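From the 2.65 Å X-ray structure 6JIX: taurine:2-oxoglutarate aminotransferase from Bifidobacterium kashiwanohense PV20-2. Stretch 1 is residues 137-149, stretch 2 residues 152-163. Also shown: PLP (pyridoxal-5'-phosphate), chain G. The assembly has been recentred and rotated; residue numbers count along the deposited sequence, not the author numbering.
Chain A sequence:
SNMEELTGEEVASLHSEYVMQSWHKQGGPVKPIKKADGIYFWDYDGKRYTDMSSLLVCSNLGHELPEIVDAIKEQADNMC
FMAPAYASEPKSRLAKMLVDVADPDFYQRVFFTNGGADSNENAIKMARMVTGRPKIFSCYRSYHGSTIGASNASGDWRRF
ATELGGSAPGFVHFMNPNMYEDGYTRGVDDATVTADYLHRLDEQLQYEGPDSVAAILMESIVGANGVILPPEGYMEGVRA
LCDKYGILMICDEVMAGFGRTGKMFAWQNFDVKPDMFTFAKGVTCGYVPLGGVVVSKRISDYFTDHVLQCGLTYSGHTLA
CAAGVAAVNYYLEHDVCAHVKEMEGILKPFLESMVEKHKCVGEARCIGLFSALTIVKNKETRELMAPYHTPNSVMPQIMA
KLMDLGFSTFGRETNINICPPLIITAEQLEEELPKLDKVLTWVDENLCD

Stretch 1 137-149: FSCYRSYHGSTIG
Stretch 2 (152-163) NASGDWRRFATE

A loop can be pinned to a helix end by backbone bonds and a few polar side chains acting on backbone atoms, with one flat guanidinium-on-ring stack beside them, and this aminotransferase gives a worked example that buries 726 Å², both sides summed. Stretch 1 runs as a strand through Cys139, loops, and enters a helix at Ile148; stretch 2 continues helical through Ala153, Ser154 leaves helical angles (-74/144), and a type I turn from Asp156 to Arg159 leads into a weakly bonded helix. The register pairs CA atoms of Ser138 with Ala153 (6.1 Å), Tyr140 with Gly155 (3.7 Å), and Ile148 with Thr162 (5.9 Å).

Tyr143, the most covered residue, is extended (-135/131) with chi1 t and chi2 72°. The Arg158 guanidinium (chi1 to chi3 m, t, m) lies flat on its ring, centres 3.6 Å apart and planes at 17°; a salt bridge from Arg158 NH2 to Asp156 OD1 (3.1 Å) steadies it, while Asp156 OD2 caps Arg158 N at 3.2 Å.

Ala153 points its small CB toward stretch 1, and its carbonyl O accepts from Ser138 OG (chi1 p) at 2.7 Å. Ser154, chi1 m, offers OG to His144 N at 2.7 Å.

Ser142 O receives Gly155 N (3.0 Å) and Asp156 N (3.1 Å). Glycine suits position 155, since an ideal CB on Gly155 would point toward stretch 1 and come within 2.4 Å of Cys139 O. Where stretch 1 turns helical, Asn152 ND2 donates to Ile148 O (2.8 Å), and Thr162 CG2 packs 3.6 Å from Ile148 CA.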

ATOM      1  N   PHE A 137      -2.669  21.265  -5.633  1.00 19.60           N
ATOM      2  CA  PHE A 137      -2.177  21.496  -6.989  1.00 19.30           C
ATOM      3  C   PHE A 137      -1.160  20.424  -7.360  1.00 24.81           C
ATOM      4  O   PHE A 137      -0.278  20.081  -6.558  1.00 25.22           O
ATOM      5  CB  PHE A 137      -1.519  22.880  -7.105  1.00 21.13           C
ATOM      6  CG  PHE A 137      -2.465  23.985  -7.509  1.00 18.92           C
ATOM      7  CD1 PHE A 137      -3.675  24.158  -6.860  1.00 19.81           C
ATOM      8  CD2 PHE A 137      -2.132  24.856  -8.533  1.00 21.87           C
ATOM      9  CE1 PHE A 137      -4.552  25.172  -7.235  1.00 24.41           C
ATOM     10  CE2 PHE A 137      -3.003  25.886  -8.913  1.00 25.86           C
ATOM     11  CZ  PHE A 137      -4.220  26.040  -8.262  1.00 22.10           C
ATOM     12  N   SER A 138      -1.255  19.915  -8.588  1.00 22.13           N
ATOM     13  CA  SER A 138      -0.231  18.991  -9.065  1.00 23.06           C
ATOM     14  C   SER A 138      -0.126  19.086 -10.579  1.00 25.50           C
ATOM     15  O   SER A 138      -1.016  19.619 -11.253  1.00 28.05           O
ATOM     16  CB  SER A 138      -0.509  17.549  -8.636  1.00 22.04           C
ATOM     17  OG  SER A 138      -1.844  17.187  -8.891  1.00 26.20           O
ATOM     18  N   CYS A 139       0.970  18.540 -11.107  1.00 21.72           N
ATOM     19  CA  CYS A 139       1.304  18.728 -12.511  1.00 23.83           C
ATOM     20  C   CYS A 139       0.567  17.728 -13.388  1.00 26.27           C
ATOM     21  O   CYS A 139       0.380  16.566 -13.008  1.00 27.62           O
ATOM     22  CB  CYS A 139       2.803  18.572 -12.739  1.00 25.36           C
ATOM     23  SG  CYS A 139       3.832  19.542 -11.666  1.00 31.30           S
ATOM     24  N   TYR A 140       0.176  18.187 -14.581  1.00 24.31           N
ATOM     25  CA  TYR A 140      -0.392  17.291 -15.587  1.00 26.34           C
ATOM     26  C   TYR A 140       0.622  16.236 -16.026  1.00 29.28           C
ATOM     27  O   TYR A 140       0.262  15.076 -16.255  1.00 27.92           O
ATOM     28  CB  TYR A 140      -0.873  18.096 -16.797  1.00 22.64           C
ATOM     29  CG  TYR A 140      -2.280  18.640 -16.692  1.00 23.77           C
ATOM     30  CD1 TYR A 140      -3.364  17.796 -16.506  1.00 27.08           C
ATOM     31  CD2 TYR A 140      -2.530  20.006 -16.791  1.00 24.18           C
ATOM     32  CE1 TYR A 140      -4.670  18.307 -16.411  1.00 27.97           C
ATOM     33  CE2 TYR A 140      -3.827  20.522 -16.705  1.00 20.80           C
ATOM     34  CZ  TYR A 140      -4.893  19.673 -16.520  1.00 23.86           C
ATOM     35  OH  TYR A 140      -6.182  20.180 -16.430  1.00 23.15           O
ATOM     36  N   ARG A 141       1.897  16.616 -16.145  1.00 29.00           N
ATOM     37  CA  ARG A 141       2.954  15.672 -16.519  1.00 29.13           C
ATOM     38  C   ARG A 141       3.553  15.097 -15.240  1.00 30.77           C
ATOM     39  O   ARG A 141       4.620  15.502 -14.767  1.00 32.15           O
ATOM     40  CB  ARG A 141       4.013  16.357 -17.368  1.00 26.56           C
ATOM     41  CG  ARG A 141       3.725  16.435 -18.851  1.00 30.13           C
ATOM     42  CD  ARG A 141       4.590  17.532 -19.482  1.00 31.86           C
ATOM     43  NE  ARG A 141       4.421  17.646 -20.928  1.00 35.38           N
ATOM     44  CZ  ARG A 141       4.438  18.796 -21.593  1.00 33.11           C
ATOM     45  NH1 ARG A 141       4.622  19.935 -20.944  1.00 31.26           N
ATOM     46  NH2 ARG A 141       4.284  18.807 -22.911  1.00 39.35           N
ATOM     47  N   SER A 142       2.861  14.107 -14.690  1.00 28.89           N
ATOM     48  CA  SER A 142       3.263  13.535 -13.412  1.00 30.69           C
ATOM     49  C   SER A 142       2.520  12.228 -13.183  1.00 28.06           C
ATOM     50  O   SER A 142       1.434  12.003 -13.737  1.00 23.38           O
ATOM     51  CB  SER A 142       2.989  14.509 -12.253  1.00 33.87           C
ATOM     52  OG  SER A 142       1.637  14.447 -11.807  1.00 29.48           O
ATOM     53  N   TYR A 143       3.134  11.364 -12.376  1.00 26.26           N
ATOM     54  CA  TYR A 143       2.483  10.169 -11.849  1.00 26.73           C
ATOM     55  C   TYR A 143       2.793  10.048 -10.364  1.00 28.73           C
ATOM     56  O   TYR A 143       3.960  10.147  -9.959  1.00 27.15           O
ATOM     57  CB  TYR A 143       2.930   8.900 -12.580  1.00 28.49           C
ATOM     58  CG  TYR A 143       2.242   7.647 -12.078  1.00 31.38           C
ATOM     59  CD1 TYR A 143       0.903   7.402 -12.368  1.00 28.71           C
ATOM     60  CD2 TYR A 143       2.929   6.709 -11.299  1.00 27.52           C
ATOM     61  CE1 TYR A 143       0.256   6.248 -11.910  1.00 28.84           C
ATOM     62  CE2 TYR A 143       2.296   5.549 -10.836  1.00 27.37           C
ATOM     63  CZ  TYR A 143       0.951   5.319 -11.143  1.00 31.28           C
ATOM     64  OH  TYR A 143       0.305   4.172 -10.681  1.00 26.96           O
ATOM     65  N   HIS A 144       1.742   9.831  -9.557  1.00 30.57           N
ATOM     66  CA  HIS A 144       1.867   9.736  -8.105  1.00 30.30           C
ATOM     67  C   HIS A 144       1.247   8.490  -7.491  1.00 27.51           C
ATOM     68  O   HIS A 144       1.181   8.395  -6.262  1.00 27.02           O
ATOM     69  CB  HIS A 144       1.245  10.968  -7.434  1.00 29.33           C
ATOM     70  CG  HIS A 144       1.910  12.251  -7.808  1.00 29.14           C
ATOM     71  ND1 HIS A 144       3.154  12.609  -7.334  1.00 25.76           N
ATOM     72  CD2 HIS A 144       1.511  13.259  -8.624  1.00 30.10           C
ATOM     73  CE1 HIS A 144       3.485  13.790  -7.830  1.00 25.29           C
ATOM     74  NE2 HIS A 144       2.503  14.208  -8.609  1.00 25.29           N
ATOM     75  N   GLY A 145       0.747   7.558  -8.296  1.00 28.68           N
ATOM     76  CA  GLY A 145       0.127   6.352  -7.792  1.00 30.34           C
ATOM     77  C   GLY A 145      -1.238   6.128  -8.414  1.00 31.22           C
ATOM     78  O   GLY A 145      -1.781   6.978  -9.117  1.00 36.14           O
ATOM     79  N   SER A 146      -1.801   4.956  -8.112  1.00 32.41           N
ATOM     80  CA  SER A 146      -3.013   4.500  -8.781  1.00 31.05           C
ATOM     81  C   SER A 146      -4.236   4.448  -7.875  1.00 30.77           C
ATOM     82  O   SER A 146      -5.361   4.323  -8.384  1.00 33.37           O
ATOM     83  CB  SER A 146      -2.787   3.114  -9.400  1.00 29.24           C
ATOM     84  OG  SER A 146      -2.040   2.306  -8.517  1.00 36.80           O
ATOM     85  N   THR A 147      -4.063   4.548  -6.563  1.00 24.97           N
ATOM     86  CA  THR A 147      -5.232   4.587  -5.701  1.00 32.50           C
ATOM     87  C   THR A 147      -5.965   5.918  -5.890  1.00 32.11           C
ATOM     88  O   THR A 147      -5.402   6.892  -6.395  1.00 35.90           O
ATOM     89  CB  THR A 147      -4.819   4.342  -4.242  1.00 31.33           C
ATOM     90  OG1 THR A 147      -3.652   5.103  -3.925  1.00 28.85           O
ATOM     91  CG2 THR A 147      -4.480   2.880  -4.037  1.00 23.41           C
ATOM     92  N   ILE A 148      -7.242   5.955  -5.487  1.00 28.75           N
ATOM     93  CA  ILE A 148      -8.117   7.065  -5.887  1.00 29.58           C
ATOM     94  C   ILE A 148      -7.492   8.417  -5.537  1.00 31.04           C
ATOM     95  O   ILE A 148      -7.579   9.380  -6.310  1.00 29.42           O
ATOM     96  CB  ILE A 148      -9.520   6.901  -5.265  1.00 32.35           C
ATOM     97  CG1 ILE A 148     -10.138   5.563  -5.717  1.00 29.02           C
ATOM     98  CG2 ILE A 148     -10.432   8.100  -5.621  1.00 22.26           C
ATOM     99  CD1 ILE A 148     -11.615   5.447  -5.520  1.00 19.95           C
ATOM    100  N   GLY A 149      -6.873   8.524  -4.361  1.00 30.78           N
ATOM    101  CA  GLY A 149      -6.272   9.792  -3.982  1.00 31.73           C
ATOM    102  C   GLY A 149      -5.048  10.140  -4.814  1.00 36.30           C
ATOM    103  O   GLY A 149      -4.953  11.235  -5.383  1.00 31.81           O
ATOM    104  N   ASN A 152      -6.045  10.732  -8.625  1.00 33.71           N
ATOM    105  CA  ASN A 152      -6.611  12.048  -8.895  1.00 32.12           C
ATOM    106  C   ASN A 152      -5.516  13.110  -8.900  1.00 30.83           C
ATOM    107  O   ASN A 152      -5.564  14.061  -9.693  1.00 31.79           O
ATOM    108  CB  ASN A 152      -7.698  12.390  -7.875  1.00 29.38           C
ATOM    109  CG  ASN A 152      -9.074  11.959  -8.328  1.00 29.17           C
ATOM    110  OD1 ASN A 152      -9.756  12.658  -9.093  1.00 30.37           O
ATOM    111  ND2 ASN A 152      -9.493  10.800  -7.862  1.00 30.96           N
ATOM    112  N   ALA A 153      -4.507  12.954  -8.039  1.00 28.69           N
ATOM    113  CA  ALA A 153      -3.396  13.895  -8.049  1.00 30.81           C
ATOM    114  C   ALA A 153      -2.478  13.692  -9.251  1.00 33.42           C
ATOM    115  O   ALA A 153      -1.796  14.640  -9.662  1.00 34.01           O
ATOM    116  CB  ALA A 153      -2.595  13.781  -6.751  1.00 29.17           C
ATOM    117  N   SER A 154      -2.465  12.496  -9.836  1.00 35.94           N
ATOM    118  CA  SER A 154      -1.589  12.209 -10.967  1.00 31.71           C
ATOM    119  C   SER A 154      -2.091  12.874 -12.242  1.00 31.70           C
ATOM    120  O   SER A 154      -3.302  12.980 -12.476  1.00 32.50           O
ATOM    121  CB  SER A 154      -1.474  10.705 -11.173  1.00 27.37           C
ATOM    122  OG  SER A 154      -0.844  10.145 -10.046  1.00 29.45           O
ATOM    123  N   GLY A 155      -1.145  13.321 -13.068  1.00 30.64           N
ATOM    124  CA  GLY A 155      -1.462  13.984 -14.323  1.00 27.99           C
ATOM    125  C   GLY A 155      -1.722  13.079 -15.513  1.00 30.44           C
ATOM    126  O   GLY A 155      -2.618  13.366 -16.325  1.00 37.39           O
ATOM    127  N   ASP A 156      -0.962  11.989 -15.650  1.00 31.56           N
ATOM    128  CA  ASP A 156      -1.047  11.242 -16.897  1.00 31.19           C
ATOM    129  C   ASP A 156      -2.359  10.448 -16.958  1.00 32.64           C
ATOM    130  O   ASP A 156      -3.100  10.314 -15.975  1.00 31.86           O
ATOM    131  CB  ASP A 156       0.200  10.362 -17.114  1.00 31.93           C
ATOM    132  CG  ASP A 156       0.305   9.160 -16.148  1.00 33.49           C
ATOM    133  OD1 ASP A 156       1.461   8.764 -15.834  1.00 24.62           O
ATOM    134  OD2 ASP A 156      -0.741   8.598 -15.726  1.00 38.07           O
ATOM    135  N   TRP A 157      -2.643   9.930 -18.155  1.00 34.03           N
ATOM    136  CA  TRP A 157      -3.964   9.425 -18.498  1.00 30.96           C
ATOM    137  C   TRP A 157      -4.394   8.219 -17.671  1.00 30.62           C
ATOM    138  O   TRP A 157      -5.563   7.833 -17.749  1.00 30.05           O
ATOM    139  CB  TRP A 157      -4.002   9.082 -19.992  1.00 33.08           C
ATOM    140  CG  TRP A 157      -2.855   8.203 -20.486  1.00 33.83           C
ATOM    141  CD1 TRP A 157      -1.738   8.613 -21.160  1.00 33.53           C
ATOM    142  CD2 TRP A 157      -2.748   6.773 -20.369  1.00 30.94           C
ATOM    143  NE1 TRP A 157      -0.937   7.534 -21.449  1.00 32.32           N
ATOM    144  CE2 TRP A 157      -1.534   6.394 -20.981  1.00 31.03           C
ATOM    145  CE3 TRP A 157      -3.558   5.782 -19.809  1.00 32.71           C
ATOM    146  CZ2 TRP A 157      -1.111   5.068 -21.046  1.00 27.27           C
ATOM    147  CZ3 TRP A 157      -3.128   4.458 -19.865  1.00 34.54           C
ATOM    148  CH2 TRP A 157      -1.917   4.117 -20.479  1.00 32.15           C
ATOM    149  N   ARG A 158      -3.501   7.617 -16.886  1.00 31.66           N
ATOM    150  CA  ARG A 158      -3.926   6.536 -16.001  1.00 31.26           C
ATOM    151  C   ARG A 158      -4.922   7.007 -14.948  1.00 33.41           C
ATOM    152  O   ARG A 158      -5.554   6.167 -14.291  1.00 38.91           O
ATOM    153  CB  ARG A 158      -2.702   5.896 -15.350  1.00 33.64           C
ATOM    154  CG  ARG A 158      -1.835   5.107 -16.343  1.00 32.33           C
ATOM    155  CD  ARG A 158      -0.676   4.457 -15.646  1.00 28.79           C
ATOM    156  NE  ARG A 158       0.416   5.404 -15.463  1.00 31.44           N
ATOM    157  CZ  ARG A 158       1.605   5.076 -14.975  1.00 31.31           C
ATOM    158  NH1 ARG A 158       1.844   3.826 -14.608  1.00 25.21           N
ATOM    159  NH2 ARG A 158       2.552   5.998 -14.857  1.00 32.37           N
ATOM    160  N   ARG A 159      -5.048   8.325 -14.759  1.00 29.70           N
ATOM    161  CA  ARG A 159      -6.063   8.915 -13.893  1.00 29.74           C
ATOM    162  C   ARG A 159      -7.488   8.784 -14.455  1.00 33.26           C
ATOM    163  O   ARG A 159      -8.446   8.778 -13.673  1.00 32.97           O
ATOM    164  CB  ARG A 159      -5.716  10.394 -13.664  1.00 29.87           C
ATOM    165  CG  ARG A 159      -6.919  11.318 -13.514  1.00 30.45           C
ATOM    166  CD  ARG A 159      -6.500  12.645 -12.931  1.00 27.43           C
ATOM    167  NE  ARG A 159      -5.615  13.338 -13.852  1.00 27.46           N
ATOM    168  CZ  ARG A 159      -6.033  14.100 -14.858  1.00 26.81           C
ATOM    169  NH1 ARG A 159      -7.331  14.272 -15.063  1.00 28.06           N
ATOM    170  NH2 ARG A 159      -5.155  14.693 -15.662  1.00 28.59           N
ATOM    171  N   PHE A 160      -7.652   8.658 -15.782  1.00 30.33           N
ATOM    172  CA  PHE A 160      -8.985   8.693 -16.381  1.00 26.59           C
ATOM    173  C   PHE A 160      -9.858   7.557 -15.844  1.00 35.37           C
ATOM    174  O   PHE A 160     -11.058   7.748 -15.581  1.00 30.09           O
ATOM    175  CB  PHE A 160      -8.888   8.640 -17.912  1.00 21.11           C
ATOM    176  CG  PHE A 160      -8.093   9.766 -18.522  1.00 25.26           C
ATOM    177  CD1 PHE A 160      -7.662  10.848 -17.750  1.00 29.70           C
ATOM    178  CD2 PHE A 160      -7.774   9.749 -19.873  1.00 22.62           C
ATOM    179  CE1 PHE A 160      -6.902  11.893 -18.318  1.00 27.80           C
ATOM    180  CE2 PHE A 160      -7.024  10.780 -20.454  1.00 23.82           C
ATOM    181  CZ  PHE A 160      -6.577  11.855 -19.674  1.00 26.02           C
ATOM    182  N   ALA A 161      -9.283   6.355 -15.711  1.00 34.65           N
ATOM    183  CA  ALA A 161     -10.033   5.242 -15.137  1.00 30.34           C
ATOM    184  C   ALA A 161     -10.449   5.552 -13.709  1.00 28.62           C
ATOM    185  O   ALA A 161     -11.610   5.351 -13.336  1.00 32.42           O
ATOM    186  CB  ALA A 161      -9.208   3.956 -15.184  1.00 32.72           C
ATOM    187  N   THR A 162      -9.526   6.077 -12.897  1.00 27.33           N
ATOM    188  CA  THR A 162      -9.888   6.405 -11.521  1.00 31.31           C
ATOM    189  C   THR A 162     -11.026   7.421 -11.483  1.00 34.23           C
ATOM    190  O   THR A 162     -11.802   7.463 -10.518  1.00 36.22           O
ATOM    191  CB  THR A 162      -8.676   6.923 -10.742  1.00 30.85           C
ATOM    192  OG1 THR A 162      -7.653   5.921 -10.711  1.00 33.81           O
ATOM    193  CG2 THR A 162      -9.070   7.231  -9.315  1.00 34.57           C
ATOM    194  N   GLU A 163     -11.130   8.248 -12.519  1.00 34.77           N
ATOM    195  CA  GLU A 163     -12.153   9.276 -12.600  1.00 33.19           C
ATOM    196  C   GLU A 163     -13.531   8.729 -12.960  1.00 32.01           C
ATOM    197  O   GLU A 163     -14.500   9.493 -12.941  1.00 32.39           O
ATOM    198  CB  GLU A 163     -11.712  10.341 -13.604  1.00 26.93           C
ATOM    199  CG  GLU A 163     -10.595  11.213 -13.054  1.00 31.42           C
ATOM    200  CD  GLU A 163     -10.230  12.387 -13.960  1.00 35.88           C
ATOM    201  OE1 GLU A 163     -10.347  12.273 -15.207  1.00 31.86           O
ATOM    202  OE2 GLU A 163      -9.814  13.429 -13.407  1.00 38.28           O
TER
HETATM  203  N1  PLP G 503       5.388   8.467  -7.436  1.00 29.01           N
HETATM  204  C2  PLP G 503       6.249   8.283  -8.441  1.00 28.05           C
HETATM  205  C2A PLP G 503       7.188   9.397  -8.869  1.00 27.30           C
HETATM  206  C3  PLP G 503       6.300   7.044  -9.127  1.00 24.86           C
HETATM  207  O3  PLP G 503       7.177   6.827 -10.173  1.00 29.07           O
HETATM  208  C4  PLP G 503       5.464   6.016  -8.752  1.00 29.01           C
HETATM  209  C4A PLP G 503       5.549   4.668  -9.525  1.00 32.02           C
HETATM  210  O4A PLP G 503       5.940   4.643 -10.693  1.00 31.04           O
HETATM  211  C5  PLP G 503       4.562   6.258  -7.670  1.00 27.70           C
HETATM  212  C6  PLP G 503       4.550   7.499  -7.021  1.00 23.38           C
HETATM  213  C5A PLP G 503       3.592   5.111  -7.204  1.00 29.15           C
HETATM  214  O4P PLP G 503       4.366   4.256  -6.424  1.00 28.14           O
HETATM  215  P   PLP G 503       3.818   2.766  -6.067  1.00 27.70           P
HETATM  216  O1P PLP G 503       4.685   2.129  -5.070  1.00 25.99           O
HETATM  217  O2P PLP G 503       2.505   2.819  -5.392  1.00 29.83           O
HETATM  218  O3P PLP G 503       3.699   1.880  -7.493  1.00 25.02           O